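Local coordinates for protein mRNA-decapping enzyme subunit 1 (PDB 1Q67) that serves as the activating, RNA-binding subunit of the Dcp1-Dcp2 decapping complex, which removes the 7-methylguanine cap from yeast mRNAs during their turnover and nonsense-mediated decay, at residues B[151-156]-B[199-204]; B[164-169]-B[175-180]; B[48-51]-B[56-59]. All blocks are in the same frame, centred on the assembly; numbering follows the deposited sequence.

Contact 1. Residues B[151-156]-B[199-204]; sequences DNFSMG and EVYGIW
Tyr201 receives Phe153 and Met155 on one and the same side of its ring plane, and these two encounters make up the contact. Phe153 brings the tip of its ring over that face: its CZ stands 3.7 Å from Tyr201 CE2, displaced toward the rim of the tyrosine ring. The two ring planes meet at 54° with centroids 5.3 Å apart, a tilted aromatic pair that is neither a parallel stack nor a T-shape. Met155 brings its methyl group obliquely to the CD1-CE1 side of the ring, CE lying 3.4 Å from Tyr201 CD1 and 3.7 Å from Tyr201 CE1. Its chain runs out straight, with CG opposite the backbone N (chi1 -176°), and bends at the last torsion, which turns CE onto the ring. Phe153 and Met155, two positions apart, both direct their CB atoms toward Tyr201, as inward-facing residues of one strand do.

No hydrogen bond links the segments; the CA atoms of Met155 and Tyr201 are 10.4 Å apart, a spacing that leaves room for side chains and marks packing between two sheets of a beta sandwich. Strand 152-157 lies at the edge of the four-stranded sheet, bonded through its backbone to strand 140-146. Strand 200-205 is central in the five-stranded sheet, between strands 43-50 and 190-194, from which Leu46 touches Phe153 and Ile193 touches Met155.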
loop_
_atom_site.group_PDB
_atom_site.type_symbol
_atom_site.label_atom_id
_atom_site.label_comp_id
_atom_site.label_asym_id
_atom_site.label_seq_id
_atom_site.Cartn_x
_atom_site.Cartn_y
_atom_site.Cartn_z
ATOM N N ASP B 151 -10.677 -2.516 4.352
ATOM C CA ASP B 151 -11.102 -2.012 3.047
ATOM C C ASP B 151 -10.793 -2.966 1.889
ATOM O O ASP B 151 -9.773 -3.650 1.895
ATOM C CB ASP B 151 -10.452 -0.655 2.758
ATOM C CG ASP B 151 -10.885 0.427 3.738
ATOM O OD1 ASP B 151 -11.873 0.203 4.479
ATOM O OD2 ASP B 151 -10.238 1.506 3.755
ATOM N N ASN B 152 -11.686 -3.000 0.903
ATOM C CA ASN B 152 -11.506 -3.832 -0.287
ATOM C C ASN B 152 -11.675 -2.987 -1.552
ATOM O O ASN B 152 -12.443 -2.027 -1.569
ATOM C CB ASN B 152 -12.545 -4.959 -0.369
ATOM C CG ASN B 152 -12.539 -5.876 0.840
ATOM O OD1 ASN B 152 -11.489 -6.274 1.337
ATOM N ND2 ASN B 152 -13.729 -6.236 1.301
ATOM N N PHE B 153 -10.947 -3.361 -2.601
ATOM C CA PHE B 153 -11.048 -2.713 -3.900
ATOM C C PHE B 153 -11.484 -3.817 -4.859
ATOM O O PHE B 153 -10.865 -4.884 -4.898
ATOM C CB PHE B 153 -9.703 -2.153 -4.380
ATOM C CG PHE B 153 -9.752 -1.607 -5.788
ATOM C CD1 PHE B 153 -10.262 -0.337 -6.039
ATOM C CD2 PHE B 153 -9.360 -2.396 -6.870
ATOM C CE1 PHE B 153 -10.388 0.145 -7.348
ATOM C CE2 PHE B 153 -9.482 -1.928 -8.188
ATOM C CZ PHE B 153 -9.997 -0.658 -8.429
ATOM N N SER B 154 -12.546 -3.568 -5.619
ATOM C CA SER B 154 -13.055 -4.553 -6.576
ATOM C C SER B 154 -13.085 -4.030 -7.999
ATOM O O SER B 154 -13.401 -2.866 -8.230
ATOM C CB SER B 154 -14.477 -4.989 -6.212
ATOM O OG SER B 154 -14.458 -5.995 -5.228
ATOM N N MET B 155 -12.763 -4.906 -8.946
ATOM C CA MET B 155 -12.781 -4.567 -10.368
ATOM C C MET B 155 -13.251 -5.784 -11.162
ATOM O O MET B 155 -12.739 -6.892 -10.979
ATOM C CB MET B 155 -11.389 -4.157 -10.861
ATOM C CG MET B 155 -11.396 -3.695 -12.313
ATOM S SD MET B 155 -9.761 -3.399 -13.040
ATOM C CE MET B 155 -9.322 -1.851 -12.245
ATOM N N GLY B 156 -14.230 -5.579 -12.038
ATOM C CA GLY B 156 -14.730 -6.682 -12.846
ATOM C C GLY B 156 -13.919 -6.845 -14.117
ATOM O O GLY B 156 -13.399 -5.867 -14.650
ATOM N N GLU B 199 -10.451 4.050 -17.495
ATOM C CA GLU B 199 -9.713 4.543 -16.330
ATOM C C GLU B 199 -8.483 3.658 -16.194
ATOM O O GLU B 199 -8.554 2.452 -16.427
ATOM C CB GLU B 199 -10.564 4.464 -15.064
ATOM C CG GLU B 199 -11.844 5.253 -15.168
ATOM C CD GLU B 199 -12.688 5.154 -13.922
ATOM O OE1 GLU B 199 -12.440 5.932 -12.977
ATOM O OE2 GLU B 199 -13.594 4.289 -13.887
ATOM N N VAL B 200 -7.360 4.259 -15.828
ATOM C CA VAL B 200 -6.110 3.527 -15.699
ATOM C C VAL B 200 -5.615 3.356 -14.257
ATOM O O VAL B 200 -5.436 4.328 -13.525
ATOM C CB VAL B 200 -5.007 4.216 -16.532
ATOM C CG1 VAL B 200 -3.700 3.469 -16.390
ATOM C CG2 VAL B 200 -5.431 4.282 -18.003
ATOM N N TYR B 201 -5.402 2.107 -13.861
ATOM C CA TYR B 201 -4.907 1.798 -12.524
ATOM C C TYR B 201 -3.535 1.169 -12.638
ATOM O O TYR B 201 -3.213 0.534 -13.647
ATOM C CB TYR B 201 -5.831 0.817 -11.786
ATOM C CG TYR B 201 -7.187 1.378 -11.449
ATOM C CD1 TYR B 201 -8.228 1.345 -12.380
ATOM C CD2 TYR B 201 -7.428 1.969 -10.208
ATOM C CE1 TYR B 201 -9.478 1.886 -12.083
ATOM C CE2 TYR B 201 -8.671 2.513 -9.905
ATOM C CZ TYR B 201 -9.689 2.468 -10.849
ATOM O OH TYR B 201 -10.917 3.013 -10.558
ATOM N N GLY B 202 -2.726 1.370 -11.601
ATOM C CA GLY B 202 -1.396 0.795 -11.553
ATOM C C GLY B 202 -1.316 -0.060 -10.296
ATOM O O GLY B 202 -1.731 0.363 -9.219
ATOM N N ILE B 203 -0.801 -1.274 -10.421
ATOM C CA ILE B 203 -0.696 -2.136 -9.264
ATOM C C ILE B 203 0.754 -2.535 -9.037
ATOM O O ILE B 203 1.360 -3.179 -9.892
ATOM C CB ILE B 203 -1.546 -3.422 -9.429
ATOM C CG1 ILE B 203 -3.009 -3.062 -9.707
ATOM C CG2 ILE B 203 -1.471 -4.257 -8.154
ATOM C CD1 ILE B 203 -3.883 -4.269 -10.018
ATOM N N TRP B 204 1.312 -2.131 -7.895
ATOM C CA TRP B 204 2.686 -2.493 -7.554
ATOM C C TRP B 204 2.602 -3.828 -6.832
ATOM O O TRP B 204 1.899 -3.955 -5.832
ATOM C CB TRP B 204 3.337 -1.464 -6.619
ATOM C CG TRP B 204 4.743 -1.854 -6.240
ATOM C CD1 TRP B 204 5.863 -1.718 -7.008
ATOM C CD2 TRP B 204 5.155 -2.554 -5.054
ATOM N NE1 TRP B 204 6.942 -2.294 -6.382
ATOM C CE2 TRP B 204 6.538 -2.812 -5.178
ATOM C CE3 TRP B 204 4.491 -2.983 -3.894
ATOM C CZ2 TRP B 204 7.272 -3.492 -4.190
ATOM C CZ3 TRP B 204 5.225 -3.660 -2.903
ATOM C CH2 TRP B 204 6.600 -3.903 -3.061
#

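Contact 2. Residues B[164-169]-B[175-180]; sequences NKRKVF and TLNPLE
Lys167 and Leu179 mark the closest backbone approach, 7.8 Å between their CA atoms, where helix 160-169 passes the irregular chain that follows helix 171-176. Arg166 and Leu179 carry the contact between them. Arg166 CG lies opposite the backbone N (chi1 171°) and the chain is extended as far as NE, which delivers the guanidinium to the partner segment. There NH2 donates to Asn177 O at 3.2 Å with an N-H...O angle of 156°; the acceptor sits at the edge of the guanidinium, near its plane, while the donor is tilted 30° out of the carbonyl plane. Over one face of the same group lies the Leu179 methyl CD1, 3.1 Å from Arg166 NE and displaced from the centre. Lys167 adds a looser contact, its CD 4.1 Å from Leu179 O. Replacing Arg166 by an alanine would probably leave Asn177 O without this donor and uncover the buried Leu179 on the side where the guanidinium lies. Asp174 makes a long, weak ion pair with Arg166 and accepts a hydrogen bond from Leu179 N. At its edge one hydrogen bond restrains the guanidinium, while a face takes an apolar methyl and NE is buried against the leucine without a hydrogen-bonding partner.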
loop_
_atom_site.group_PDB
_atom_site.type_symbol
_atom_site.label_atom_id
_atom_site.label_comp_id
_atom_site.label_asym_id
_atom_site.label_seq_id
_atom_site.Cartn_x
_atom_site.Cartn_y
_atom_site.Cartn_z
ATOM N N ASN B 164 -17.065 -6.432 -27.496
ATOM C CA ASN B 164 -17.264 -6.182 -28.922
ATOM C C ASN B 164 -18.666 -6.586 -29.373
ATOM O O ASN B 164 -19.314 -5.851 -30.117
ATOM C CB ASN B 164 -16.211 -6.922 -29.755
ATOM C CG ASN B 164 -14.812 -6.371 -29.544
ATOM O OD1 ASN B 164 -14.631 -5.166 -29.330
ATOM N ND2 ASN B 164 -13.810 -7.244 -29.619
ATOM N N LYS B 165 -19.134 -7.745 -28.924
ATOM C CA LYS B 165 -20.469 -8.199 -29.281
ATOM C C LYS B 165 -21.483 -7.175 -28.775
ATOM O O LYS B 165 -22.397 -6.764 -29.501
ATOM C CB LYS B 165 -20.765 -9.561 -28.648
ATOM C CG LYS B 165 -22.153 -10.103 -28.995
ATOM C CD LYS B 165 -22.569 -11.239 -28.076
ATOM C CE LYS B 165 -21.809 -12.528 -28.364
ATOM N NZ LYS B 165 -22.284 -13.189 -29.611
ATOM N N ARG B 166 -21.309 -6.770 -27.521
ATOM C CA ARG B 166 -22.188 -5.792 -26.890
ATOM C C ARG B 166 -22.266 -4.488 -27.688
ATOM O O ARG B 166 -23.348 -3.922 -27.855
ATOM C CB ARG B 166 -21.693 -5.506 -25.468
ATOM C CG ARG B 166 -22.380 -4.350 -24.760
ATOM C CD ARG B 166 -21.611 -3.994 -23.488
ATOM N NE ARG B 166 -22.105 -2.787 -22.829
ATOM C CZ ARG B 166 -23.148 -2.754 -22.011
ATOM N NH1 ARG B 166 -23.820 -3.866 -21.743
ATOM N NH2 ARG B 166 -23.513 -1.610 -21.450
ATOM N N LYS B 167 -21.124 -4.010 -28.172
ATOM C CA LYS B 167 -21.088 -2.769 -28.949
ATOM C C LYS B 167 -21.939 -2.860 -30.214
ATOM O O LYS B 167 -22.477 -1.858 -30.684
ATOM C CB LYS B 167 -19.647 -2.415 -29.343
ATOM C CG LYS B 167 -18.730 -2.124 -28.159
ATOM C CD LYS B 167 -17.419 -1.447 -28.569
ATOM C CE LYS B 167 -16.562 -2.317 -29.495
ATOM N NZ LYS B 167 -17.102 -2.406 -30.889
ATOM N N VAL B 168 -22.063 -4.068 -30.754
ATOM C CA VAL B 168 -22.830 -4.283 -31.972
ATOM C C VAL B 168 -24.298 -4.641 -31.765
ATOM O O VAL B 168 -25.174 -3.982 -32.315
ATOM C CB VAL B 168 -22.188 -5.390 -32.846
ATOM C CG1 VAL B 168 -23.034 -5.626 -34.092
ATOM C CG2 VAL B 168 -20.772 -4.996 -33.240
ATOM N N PHE B 169 -24.566 -5.670 -30.968
ATOM C CA PHE B 169 -25.935 -6.132 -30.748
ATOM C C PHE B 169 -26.699 -5.625 -29.531
ATOM O O PHE B 169 -27.771 -6.146 -29.206
ATOM C CB PHE B 169 -25.955 -7.660 -30.745
ATOM C CG PHE B 169 -25.424 -8.260 -32.008
ATOM C CD1 PHE B 169 -24.065 -8.515 -32.155
ATOM C CD2 PHE B 169 -26.277 -8.530 -33.072
ATOM C CE1 PHE B 169 -23.560 -9.028 -33.347
ATOM C CE2 PHE B 169 -25.783 -9.042 -34.271
ATOM C CZ PHE B 169 -24.424 -9.294 -34.410
ATOM N N THR B 175 -24.880 2.802 -25.432
ATOM C CA THR B 175 -24.927 4.259 -25.529
ATOM C C THR B 175 -25.331 4.879 -24.195
ATOM O O THR B 175 -25.064 6.052 -23.941
ATOM C CB THR B 175 -25.925 4.721 -26.607
ATOM O OG1 THR B 175 -27.227 4.202 -26.308
ATOM C CG2 THR B 175 -25.487 4.235 -27.980
ATOM N N LEU B 176 -25.978 4.084 -23.349
ATOM C CA LEU B 176 -26.408 4.553 -22.035
ATOM C C LEU B 176 -25.280 4.370 -21.026
ATOM O O LEU B 176 -25.059 5.223 -20.163
ATOM C CB LEU B 176 -27.640 3.773 -21.570
ATOM C CG LEU B 176 -28.893 3.880 -22.443
ATOM C CD1 LEU B 176 -29.989 2.990 -21.866
ATOM C CD2 LEU B 176 -29.350 5.334 -22.518
ATOM N N ASN B 177 -24.575 3.248 -21.142
ATOM C CA ASN B 177 -23.452 2.923 -20.265
ATOM C C ASN B 177 -22.305 2.398 -21.136
ATOM O O ASN B 177 -22.021 1.199 -21.152
ATOM C CB ASN B 177 -23.871 1.852 -19.256
ATOM C CG ASN B 177 -22.747 1.468 -18.307
ATOM O OD1 ASN B 177 -22.820 0.443 -17.624
ATOM N ND2 ASN B 177 -21.707 2.293 -18.253
ATOM N N PRO B 178 -21.636 3.297 -21.877
ATOM C CA PRO B 178 -20.518 2.955 -22.763
ATOM C C PRO B 178 -19.447 2.084 -22.114
ATOM O O PRO B 178 -18.977 2.369 -21.007
ATOM C CB PRO B 178 -19.979 4.320 -23.176
ATOM C CG PRO B 178 -21.211 5.160 -23.198
ATOM C CD PRO B 178 -21.908 4.746 -21.923
ATOM N N LEU B 179 -19.069 1.022 -22.818
ATOM C CA LEU B 179 -18.051 0.092 -22.349
ATOM C C LEU B 179 -17.070 -0.200 -23.475
ATOM O O LEU B 179 -17.481 -0.495 -24.597
ATOM C CB LEU B 179 -18.694 -1.225 -21.896
ATOM C CG LEU B 179 -19.689 -1.203 -20.731
ATOM C CD1 LEU B 179 -20.160 -2.623 -20.444
ATOM C CD2 LEU B 179 -19.030 -0.607 -19.497
ATOM N N GLU B 180 -15.777 -0.106 -23.177
ATOM C CA GLU B 180 -14.742 -0.394 -24.166
ATOM C C GLU B 180 -13.804 -1.479 -23.657
ATOM O O GLU B 180 -13.734 -1.733 -22.452
ATOM C CB GLU B 180 -13.961 0.872 -24.526
ATOM C CG GLU B 180 -14.688 1.729 -25.562
ATOM C CD GLU B 180 -13.844 2.871 -26.092
ATOM O OE1 GLU B 180 -12.732 2.608 -26.603
ATOM O OE2 GLU B 180 -14.298 4.033 -26.007
#

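Contact 3. Residues B[48-51]-B[56-59]; sequences KWDF and WNKL
Trp49 and Trp56 meet edge to face: the six-membered ring of Trp49 points its edge at the five-membered ring of Trp56, with planes at 76° and centroids 4.8 Å apart. Trp49 CE3 is the probing atom, 3.6 Å from Trp56 CE2 and above the middle of the indole. Trp49 CB also rests on the six-membered ring of Trp56, an off-centre CH-pi contact. Trp56 is turned for this by its first torsion, CG opposite the carbonyl carbon (chi1 -73°), which swings its indole across to strand 43-50. Lys48 and Asn57 turn to the other face of the sheet, where Leu59 CD1 packs 3.8 Å from Lys48 CB; beside them Asn57 ND2 stands 3.4 Å from Asp50 CB.

The backbone sets these pairings. Lys48 and Asn57 form an antiparallel hydrogen-bonded pair, Lys48 N to Asn57 O at 2.8 Å and Asn57 N to Lys48 O at 2.7 Å, both nearly straight; Trp49 and Trp56 form the adjacent non-hydrogen-bonded pair. This is a beta hairpin at the margin of the five-stranded sheet, in a domain that sequence places in the PH clan.

Farther out, Phe51 offers a ring face to Trp49 CD1, and the Asp50 carboxylate takes weak hydrogen bonds from Lys52 N and Lys53 N in the connecting turn. The extended Lys48 side chain leads away to a salt bridge with Glu199, with a weak bond to Tyr201 OH. Val200 touches both tryptophans, Leu190 and Ile192 pack on Trp56, and Ile148 of the second subunit also touches Trp56.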
loop_
_atom_site.group_PDB
_atom_site.type_symbol
_atom_site.label_atom_id
_atom_site.label_comp_id
_atom_site.label_asym_id
_atom_site.label_seq_id
_atom_site.Cartn_x
_atom_site.Cartn_y
_atom_site.Cartn_z
ATOM N N LYS B 48 -3.872 5.065 -9.029
ATOM C CA LYS B 48 -4.731 5.440 -10.134
ATOM C C LYS B 48 -4.065 6.591 -10.881
ATOM O O LYS B 48 -3.526 7.522 -10.271
ATOM C CB LYS B 48 -6.117 5.857 -9.633
ATOM C CG LYS B 48 -7.110 6.117 -10.761
ATOM C CD LYS B 48 -8.521 6.288 -10.239
ATOM C CE LYS B 48 -9.515 6.362 -11.390
ATOM N NZ LYS B 48 -10.920 6.280 -10.909
ATOM N N TRP B 49 -4.091 6.513 -12.205
ATOM C CA TRP B 49 -3.485 7.538 -13.042
ATOM C C TRP B 49 -4.380 8.760 -13.194
ATOM O O TRP B 49 -5.563 8.645 -13.515
ATOM C CB TRP B 49 -3.157 6.962 -14.426
ATOM C CG TRP B 49 -2.525 7.958 -15.348
ATOM C CD1 TRP B 49 -3.141 8.671 -16.337
ATOM C CD2 TRP B 49 -1.158 8.385 -15.334
ATOM N NE1 TRP B 49 -2.239 9.521 -16.944
ATOM C CE2 TRP B 49 -1.016 9.366 -16.346
ATOM C CE3 TRP B 49 -0.040 8.038 -14.561
ATOM C CZ2 TRP B 49 0.200 10.002 -16.605
ATOM C CZ3 TRP B 49 1.172 8.672 -14.818
ATOM C CH2 TRP B 49 1.279 9.645 -15.834
ATOM N N ASP B 50 -3.807 9.932 -12.947
ATOM C CA ASP B 50 -4.527 11.194 -13.076
ATOM C C ASP B 50 -4.132 11.848 -14.399
ATOM O O ASP B 50 -3.005 12.320 -14.557
ATOM C CB ASP B 50 -4.183 12.118 -11.905
ATOM C CG ASP B 50 -4.718 13.528 -12.094
ATOM O OD1 ASP B 50 -5.822 13.690 -12.660
ATOM O OD2 ASP B 50 -4.035 14.478 -11.661
ATOM N N PHE B 51 -5.056 11.855 -15.356
ATOM C CA PHE B 51 -4.779 12.435 -16.666
ATOM C C PHE B 51 -4.549 13.939 -16.646
ATOM O O PHE B 51 -3.744 14.456 -17.420
ATOM C CB PHE B 51 -5.901 12.102 -17.647
ATOM C CG PHE B 51 -5.923 10.664 -18.072
ATOM C CD1 PHE B 51 -6.702 9.732 -17.391
ATOM C CD2 PHE B 51 -5.130 10.231 -19.130
ATOM C CE1 PHE B 51 -6.692 8.395 -17.759
ATOM C CE2 PHE B 51 -5.112 8.892 -19.509
ATOM C CZ PHE B 51 -5.892 7.972 -18.821
ATOM N N TRP B 56 0.754 9.472 -10.939
ATOM C CA TRP B 56 0.086 8.377 -10.260
ATOM C C TRP B 56 -0.389 8.828 -8.887
ATOM O O TRP B 56 0.404 9.352 -8.096
ATOM C CB TRP B 56 1.040 7.200 -10.068
ATOM C CG TRP B 56 1.360 6.436 -11.311
ATOM C CD1 TRP B 56 2.546 6.430 -11.993
ATOM C CD2 TRP B 56 0.491 5.535 -12.001
ATOM N NE1 TRP B 56 2.466 5.576 -13.067
ATOM C CE2 TRP B 56 1.217 5.016 -13.098
ATOM C CE3 TRP B 56 -0.832 5.119 -11.802
ATOM C CZ2 TRP B 56 0.660 4.097 -13.993
ATOM C CZ3 TRP B 56 -1.386 4.205 -12.694
ATOM C CH2 TRP B 56 -0.641 3.708 -13.777
ATOM N N ASN B 57 -1.678 8.642 -8.609
ATOM C CA ASN B 57 -2.216 8.983 -7.295
ATOM C C ASN B 57 -2.334 7.696 -6.500
ATOM O O ASN B 57 -2.910 6.715 -6.976
ATOM C CB ASN B 57 -3.600 9.632 -7.388
ATOM C CG ASN B 57 -3.537 11.068 -7.869
ATOM O OD1 ASN B 57 -2.597 11.801 -7.554
ATOM N ND2 ASN B 57 -4.544 11.482 -8.622
ATOM N N LYS B 58 -1.781 7.692 -5.292
ATOM C CA LYS B 58 -1.851 6.513 -4.441
ATOM C C LYS B 58 -3.258 6.382 -3.878
ATOM O O LYS B 58 -3.810 7.348 -3.347
ATOM C CB LYS B 58 -0.838 6.638 -3.296
ATOM C CG LYS B 58 -0.968 5.585 -2.204
ATOM C CD LYS B 58 -0.887 4.164 -2.753
ATOM C CE LYS B 58 -1.209 3.161 -1.648
ATOM N NZ LYS B 58 -1.689 1.842 -2.139
ATOM N N LEU B 59 -3.856 5.204 -4.016
ATOM C CA LEU B 59 -5.192 4.983 -3.472
ATOM C C LEU B 59 -5.057 4.209 -2.162
ATOM O O LEU B 59 -4.041 3.553 -1.927
ATOM C CB LEU B 59 -6.065 4.193 -4.452
ATOM C CG LEU B 59 -6.342 4.832 -5.816
ATOM C CD1 LEU B 59 -7.371 3.989 -6.556
ATOM C CD2 LEU B 59 -6.853 6.263 -5.633
#

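In the fold
From the N terminus, contact 3 comes first and closes the short hairpin loop between strands 43-50 and 55-59. Contact 1 opens only later, at strand 152-157, and closes at strand 200-205 after 42 intervening residues. Contact 2 is enclosed in that span, joining helix 160-169 to 175-180. Contacts 1 and 3 share the five-stranded sheet: their centres are 11 Å apart, and Gly202 N lies 3.3 Å from Trp56 CZ3. Contact 2 is peripheral, its nearest atoms about 8 Å from contact 1 and about 12 Å from contact 3. Contact 1 thus ties the two sheets together, contact 3 pairs the edge strand 55-59 with strand 43-50, and contact 2 holds helix 160-169 to the chain after helix 171-176.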